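Local coordinates for protein catechol 1,2-dioxygenase (Pseudomonas putida, PDB 2AZQ) that probably catalyses the ferric-iron-dependent intradiol cleavage of catechol by dioxygen to cis,cis-muconate, the first of three steps in this branch of the beta-ketoadipate pathway, at residues 34-37 / 38-42; 300-303 / 304-308. All coordinates share one frame; numbering follows the deposited sequence.

Contact 1: residues 34-37 / 38-42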
ATOM      1  N   ILE A  34     -12.914  -4.188  -8.064  1.00  6.95           N
ATOM      2  CA  ILE A  34     -12.405  -2.843  -8.324  1.00  7.04           C
ATOM      3  C   ILE A  34     -13.557  -1.875  -8.603  1.00  5.05           C
ATOM      4  O   ILE A  34     -13.422  -0.697  -8.332  1.00  7.20           O
ATOM      5  CB  ILE A  34     -11.430  -2.765  -9.557  1.00  7.77           C
ATOM      6  CG1 ILE A  34     -10.231  -3.681  -9.365  1.00  6.78           C
ATOM      7  CG2 ILE A  34     -10.903  -1.342  -9.716  1.00  5.12           C
ATOM      8  CD1 ILE A  34      -9.372  -3.278  -8.207  1.00 10.42           C
ATOM      9  N   LEU A  35     -14.676  -2.343  -9.142  1.00  4.49           N
ATOM     10  CA  LEU A  35     -15.791  -1.410  -9.413  1.00  5.62           C
ATOM     11  C   LEU A  35     -16.225  -0.930  -8.022  1.00  5.44           C
ATOM     12  O   LEU A  35     -16.421   0.262  -7.767  1.00  4.48           O
ATOM     13  CB  LEU A  35     -16.972  -2.115 -10.124  1.00  3.86           C
ATOM     14  CG  LEU A  35     -18.092  -1.337 -10.851  1.00  4.68           C
ATOM     15  CD1 LEU A  35     -19.283  -2.247 -11.225  1.00  2.00           C
ATOM     16  CD2 LEU A  35     -18.589  -0.241  -9.965  1.00  6.71           C
ATOM     17  N   ARG A  36     -16.331  -1.885  -7.115  1.00  5.35           N
ATOM     18  CA  ARG A  36     -16.729  -1.614  -5.748  1.00  7.57           C
ATOM     19  C   ARG A  36     -15.690  -0.764  -4.983  1.00  8.61           C
ATOM     20  O   ARG A  36     -16.051   0.279  -4.418  1.00  7.14           O
ATOM     21  CB  ARG A  36     -16.996  -2.963  -5.054  1.00  7.88           C
ATOM     22  CG  ARG A  36     -17.406  -2.915  -3.601  1.00  7.09           C
ATOM     23  CD  ARG A  36     -18.564  -2.010  -3.345  1.00  7.07           C
ATOM     24  NE  ARG A  36     -18.977  -2.105  -1.943  1.00 10.02           N
ATOM     25  CZ  ARG A  36     -19.906  -2.937  -1.464  1.00  8.45           C
ATOM     26  NH1 ARG A  36     -20.549  -3.766  -2.269  1.00  9.26           N
ATOM     27  NH2 ARG A  36     -20.157  -2.975  -0.163  1.00  7.48           N
ATOM     28  N   VAL A  37     -14.419  -1.189  -4.969  1.00  7.89           N
ATOM     29  CA  VAL A  37     -13.377  -0.429  -4.266  1.00  8.29           C
ATOM     30  C   VAL A  37     -13.376   1.035  -4.717  1.00  9.55           C
ATOM     31  O   VAL A  37     -13.104   1.944  -3.915  1.00  9.04           O
ATOM     32  CB  VAL A  37     -11.964  -1.031  -4.495  1.00  9.03           C
ATOM     33  CG1 VAL A  37     -10.911  -0.148  -3.865  1.00 10.80           C
ATOM     34  CG2 VAL A  37     -11.855  -2.373  -3.847  1.00 10.43           C
ATOM     35  N   LEU A  38     -13.688   1.272  -5.995  1.00  9.79           N
ATOM     36  CA  LEU A  38     -13.732   2.647  -6.504  1.00 10.11           C
ATOM     37  C   LEU A  38     -14.958   3.474  -6.066  1.00 11.55           C
ATOM     38  O   LEU A  38     -14.814   4.648  -5.760  1.00 10.65           O
ATOM     39  CB  LEU A  38     -13.619   2.662  -8.036  1.00  6.05           C
ATOM     40  CG  LEU A  38     -12.263   2.305  -8.661  1.00  5.57           C
ATOM     41  CD1 LEU A  38     -12.456   2.107 -10.176  1.00  2.88           C
ATOM     42  CD2 LEU A  38     -11.219   3.383  -8.344  1.00  2.00           C
ATOM     43  N   GLN A  39     -16.147   2.863  -6.032  1.00 13.25           N
ATOM     44  CA  GLN A  39     -17.377   3.557  -5.635  1.00 14.98           C
ATOM     45  C   GLN A  39     -17.313   3.929  -4.171  1.00 15.10           C
ATOM     46  O   GLN A  39     -17.788   5.002  -3.776  1.00 16.74           O
ATOM     47  CB  GLN A  39     -18.612   2.681  -5.801  1.00 17.68           C
ATOM     48  CG  GLN A  39     -18.892   2.118  -7.167  1.00 21.91           C
ATOM     49  CD  GLN A  39     -20.170   1.297  -7.147  1.00 24.31           C
ATOM     50  OE1 GLN A  39     -21.237   1.808  -6.787  1.00 27.47           O
ATOM     51  NE2 GLN A  39     -20.072   0.027  -7.507  1.00 24.01           N
ATOM     52  N   ASP A  40     -16.769   3.020  -3.362  1.00 13.06           N
ATOM     53  CA  ASP A  40     -16.637   3.271  -1.932  1.00 11.96           C
ATOM     54  C   ASP A  40     -15.556   4.323  -1.677  1.00 11.66           C
ATOM     55  O   ASP A  40     -15.793   5.292  -0.961  1.00 12.94           O
ATOM     56  CB  ASP A  40     -16.278   1.991  -1.173  1.00 11.38           C
ATOM     57  CG  ASP A  40     -17.417   0.980  -1.131  1.00 10.73           C
ATOM     58  OD1 ASP A  40     -17.247  -0.088  -0.510  1.00  8.47           O
ATOM     59  OD2 ASP A  40     -18.481   1.253  -1.715  1.00 11.97           O
ATOM     60  N   THR A  41     -14.375   4.150  -2.265  1.00 10.69           N
ATOM     61  CA  THR A  41     -13.312   5.120  -2.050  1.00  9.72           C
ATOM     62  C   THR A  41     -13.810   6.529  -2.354  1.00 10.34           C
ATOM     63  O   THR A  41     -13.564   7.472  -1.596  1.00 10.89           O
ATOM     64  CB  THR A  41     -12.076   4.773  -2.904  1.00  8.08           C
ATOM     65  OG1 THR A  41     -11.472   3.594  -2.373  1.00  5.27           O
ATOM     66  CG2 THR A  41     -11.047   5.896  -2.871  1.00  7.59           C
ATOM     67  N   ALA A  42     -14.535   6.658  -3.454  1.00  9.64           N
ATOM     68  CA  ALA A  42     -15.100   7.927  -3.860  1.00 10.49           C
ATOM     69  C   ALA A  42     -16.054   8.505  -2.801  1.00 11.44           C
ATOM     70  O   ALA A  42     -16.052   9.716  -2.551  1.00  9.93           O
ATOM     71  CB  ALA A  42     -15.829   7.754  -5.170  1.00 10.76           C
TER
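The carbonyls of Ile34, Leu35, Arg36 and Val37 each accept the N-H of the residue four places on, from Leu38 to Thr41, in regular alpha-helical register; the bond from Asp40 N to Arg36 O is 3.0 Å long. One turn apart on the same helix, Arg36 and Asp40 form a salt bridge, NE to OD1 at 3.0 Å with an N-H...O angle of 161°. OD1 lies in the guanidinium plane, at its edge, whereas NE approaches the carboxylate from the syn side but tilted out of its plane, and the two flat groups are turned 64° against each other. CG of Arg36 stands anti to the backbone N, and a bend at chi2 (53°) swings NE along the helix toward Asp40. These turns belong to helix 28-49 of the N-terminal helical region, which also packs against the second subunit. There NH2 of Arg36 makes a salt bridge with Asp47 of the second subunit, so the guanidinium joins an acid of its own helix to one across the dimer interface. An alanine here would remove both bridges and is likely to leave Asp40 and the partner aspartate without this shared counter-charge. Val37 O takes two bonds from Thr41, from opposite faces of its plane: the backbone N at 3.0 Å and the hydroxyl OG1, which donates, at 2.8 Å. The hydroxyl thereby turns back onto the helix, while Thr41 also touches the bound phospholipid and Ile80 of the second subunit. On the buried side, the CG2 branch of Ile34 meets CD1 of Leu38 at 3.8 Å, the two side chains passing at a slant; Leu38 also packs on Val18 of helix 9-19 and on Ile80 of the second subunit.

Contact 2: residues 300-303 / 304-308; sequences ARSH and RPRAL. Unlike the reference sequence in segment 300-303: Ala300 (reference Glu).
Arg306 reaches back over four residues to Ser302, its NH1 donating to Ser302 O at 3.2 Å with an N-H...O angle of 148°; a weak bond from NH2 at 3.5 Å goes to the same oxygen. NH1 stands well above the carbonyl plane. The Arg306 chain is extended from CG to NE, which carries the guanidinium across the bend. Arg301 crosses it at a slant, CD lying over one face of that guanidinium, 3.7 Å from CZ. The two guanidinium planes are almost perpendicular, at 89°, and Arg301 NH1 lies 4.2 Å from Arg306 NH1; Gln309 OE1 takes a hydrogen bond from Arg306 NH1 and a weak one from Arg301 NH1, while Glu106 forms a salt bridge with Arg306 NE and probably offsets some of the charge. Ser302 OG sits between its backbone N and carbonyl carbon (chi1 66°), facing Arg304 N at 3.0 Å in the manner of an ST turn, though the hydroxyl's position is doubtful. Arg304 extends away from the bend to a salt bridge with Glu81 and a cation-pi contact with Trp56 of the second subunit. The loop follows strand 281-289 and touches both helix 80-94 of its own chain, through Glu81, and helix 52-68 of the second subunit, where Asp53 accepts the N-H of His303.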
ATOM      1  N   ALA A 300      -4.351 -27.225   5.160  1.00 35.26           N
ATOM      2  CA  ALA A 300      -3.734 -26.719   3.959  1.00 34.04           C
ATOM      3  C   ALA A 300      -3.189 -25.320   4.072  1.00 33.78           C
ATOM      4  O   ALA A 300      -2.647 -24.789   3.086  1.00 36.57           O
ATOM      5  CB  ALA A 300      -4.716 -26.805   2.790  1.00 33.79           C
ATOM      6  N   ARG A 301      -3.303 -24.706   5.242  1.00 30.54           N
ATOM      7  CA  ARG A 301      -2.778 -23.355   5.349  1.00 28.90           C
ATOM      8  C   ARG A 301      -3.429 -22.473   4.272  1.00 27.34           C
ATOM      9  O   ARG A 301      -3.791 -22.935   3.185  1.00 24.79           O
ATOM     10  CB  ARG A 301      -1.267 -23.348   5.081  1.00 28.84           C
ATOM     11  CG  ARG A 301      -0.346 -23.036   6.240  1.00 28.34           C
ATOM     12  CD  ARG A 301       1.047 -22.816   5.668  1.00 27.25           C
ATOM     13  NE  ARG A 301       2.046 -23.746   6.177  1.00 27.54           N
ATOM     14  CZ  ARG A 301       3.274 -23.855   5.673  1.00 30.56           C
ATOM     15  NH1 ARG A 301       3.650 -23.091   4.643  1.00 29.71           N
ATOM     16  NH2 ARG A 301       4.139 -24.719   6.204  1.00 31.28           N
ATOM     17  N   SER A 302      -3.561 -21.192   4.571  1.00 25.94           N
ATOM     18  CA  SER A 302      -4.110 -20.280   3.596  1.00 25.50           C
ATOM     19  C   SER A 302      -3.020 -20.220   2.532  1.00 25.95           C
ATOM     20  O   SER A 302      -1.917 -20.740   2.738  1.00 25.28           O
ATOM     21  CB  SER A 302      -4.283 -18.899   4.217  1.00 24.21           C
ATOM     22  OG  SER A 302      -3.021 -18.348   4.521  1.00 21.99           O
ATOM     23  N   HIS A 303      -3.320 -19.614   1.391  1.00 26.65           N
ATOM     24  CA  HIS A 303      -2.292 -19.468   0.371  1.00 27.67           C
ATOM     25  C   HIS A 303      -1.562 -18.176   0.707  1.00 23.46           C
ATOM     26  O   HIS A 303      -0.811 -17.648  -0.107  1.00 21.96           O
ATOM     27  CB  HIS A 303      -2.874 -19.352  -1.048  1.00 36.65           C
ATOM     28  CG  HIS A 303      -3.806 -20.464  -1.425  1.00 44.60           C
ATOM     29  ND1 HIS A 303      -3.589 -21.780  -1.061  1.00 47.94           N
ATOM     30  CD2 HIS A 303      -4.949 -20.460  -2.158  1.00 46.98           C
ATOM     31  CE1 HIS A 303      -4.560 -22.536  -1.548  1.00 49.07           C
ATOM     32  NE2 HIS A 303      -5.397 -21.759  -2.217  1.00 49.75           N
ATOM     33  N   ARG A 304      -1.814 -17.646   1.897  1.00 18.50           N
ATOM     34  CA  ARG A 304      -1.128 -16.440   2.289  1.00 15.31           C
ATOM     35  C   ARG A 304       0.369 -16.625   1.976  1.00 14.49           C
ATOM     36  O   ARG A 304       0.948 -17.677   2.262  1.00 14.95           O
ATOM     37  CB  ARG A 304      -1.334 -16.182   3.782  1.00 12.00           C
ATOM     38  CG  ARG A 304      -0.558 -14.990   4.306  1.00  9.12           C
ATOM     39  CD  ARG A 304      -0.887 -14.631   5.748  1.00  5.13           C
ATOM     40  NE  ARG A 304      -0.137 -13.440   6.120  1.00  3.35           N
ATOM     41  CZ  ARG A 304      -0.278 -12.774   7.255  1.00  2.65           C
ATOM     42  NH1 ARG A 304       0.460 -11.694   7.490  1.00  3.79           N
ATOM     43  NH2 ARG A 304      -1.149 -13.181   8.152  1.00  3.17           N
ATOM     44  N   PRO A 305       0.985 -15.646   1.293  1.00 12.12           N
ATOM     45  CA  PRO A 305       2.405 -15.664   0.930  1.00  9.93           C
ATOM     46  C   PRO A 305       3.280 -15.603   2.201  1.00  9.71           C
ATOM     47  O   PRO A 305       2.968 -14.878   3.149  1.00 11.03           O
ATOM     48  CB  PRO A 305       2.537 -14.412   0.070  1.00  8.94           C
ATOM     49  CG  PRO A 305       1.155 -14.291  -0.551  1.00 10.43           C
ATOM     50  CD  PRO A 305       0.339 -14.460   0.711  1.00 11.98           C
ATOM     51  N   ARG A 306       4.370 -16.363   2.242  1.00  7.97           N
ATOM     52  CA  ARG A 306       5.194 -16.355   3.436  1.00  5.69           C
ATOM     53  C   ARG A 306       6.658 -16.507   3.137  1.00  6.36           C
ATOM     54  O   ARG A 306       7.046 -17.112   2.145  1.00  8.03           O
ATOM     55  CB  ARG A 306       4.734 -17.464   4.391  1.00  3.90           C
ATOM     56  CG  ARG A 306       3.291 -17.275   4.861  1.00  2.00           C
ATOM     57  CD  ARG A 306       2.793 -18.506   5.563  1.00  2.00           C
ATOM     58  NE  ARG A 306       1.365 -18.469   5.860  1.00  2.00           N
ATOM     59  CZ  ARG A 306       0.452 -19.217   5.251  1.00  2.00           C
ATOM     60  NH1 ARG A 306       0.803 -20.070   4.298  1.00  2.00           N
ATOM     61  NH2 ARG A 306      -0.811 -19.131   5.617  1.00  2.00           N
ATOM     62  N   ALA A 307       7.479 -15.953   4.014  1.00  6.21           N
ATOM     63  CA  ALA A 307       8.904 -16.044   3.837  1.00  7.09           C
ATOM     64  C   ALA A 307       9.311 -17.484   3.548  1.00  8.86           C
ATOM     65  O   ALA A 307       9.015 -18.434   4.304  1.00  7.02           O
ATOM     66  CB  ALA A 307       9.632 -15.514   5.085  1.00  5.12           C
ATOM     67  N   LEU A 308       9.980 -17.632   2.420  1.00 11.56           N
ATOM     68  CA  LEU A 308      10.490 -18.918   1.998  1.00 17.35           C
ATOM     69  C   LEU A 308       9.559 -20.040   1.557  1.00 20.18           C
ATOM     70  O   LEU A 308      10.057 -21.142   1.337  1.00 20.82           O
ATOM     71  CB  LEU A 308      11.450 -19.479   3.061  1.00 16.88           C
ATOM     72  CG  LEU A 308      12.916 -19.055   2.927  1.00 17.86           C
ATOM     73  CD1 LEU A 308      12.995 -17.569   2.676  1.00 17.98           C
ATOM     74  CD2 LEU A 308      13.696 -19.459   4.183  1.00 18.65           C
TER

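Contact 1 lies on a helix of the N-terminal region and contact 2 in the loop near the C-terminus; their centres are 28 Å apart and their nearest atoms about 17 Å, so they do not touch. Each meets the second subunit, contact 1 through Asp47 and Leu44 of that chain, contact 2 through its Asp53 and Trp56. Bound phospholipid lies near both: the side chain of Thr41 is about 4 Å from a lipid and that of His303 about 7 Å. The iron site is closer to residues 304-308, the Arg304 side chain lying about 10 Å from the ferric ion and about 9 Å from that of its ligand His223.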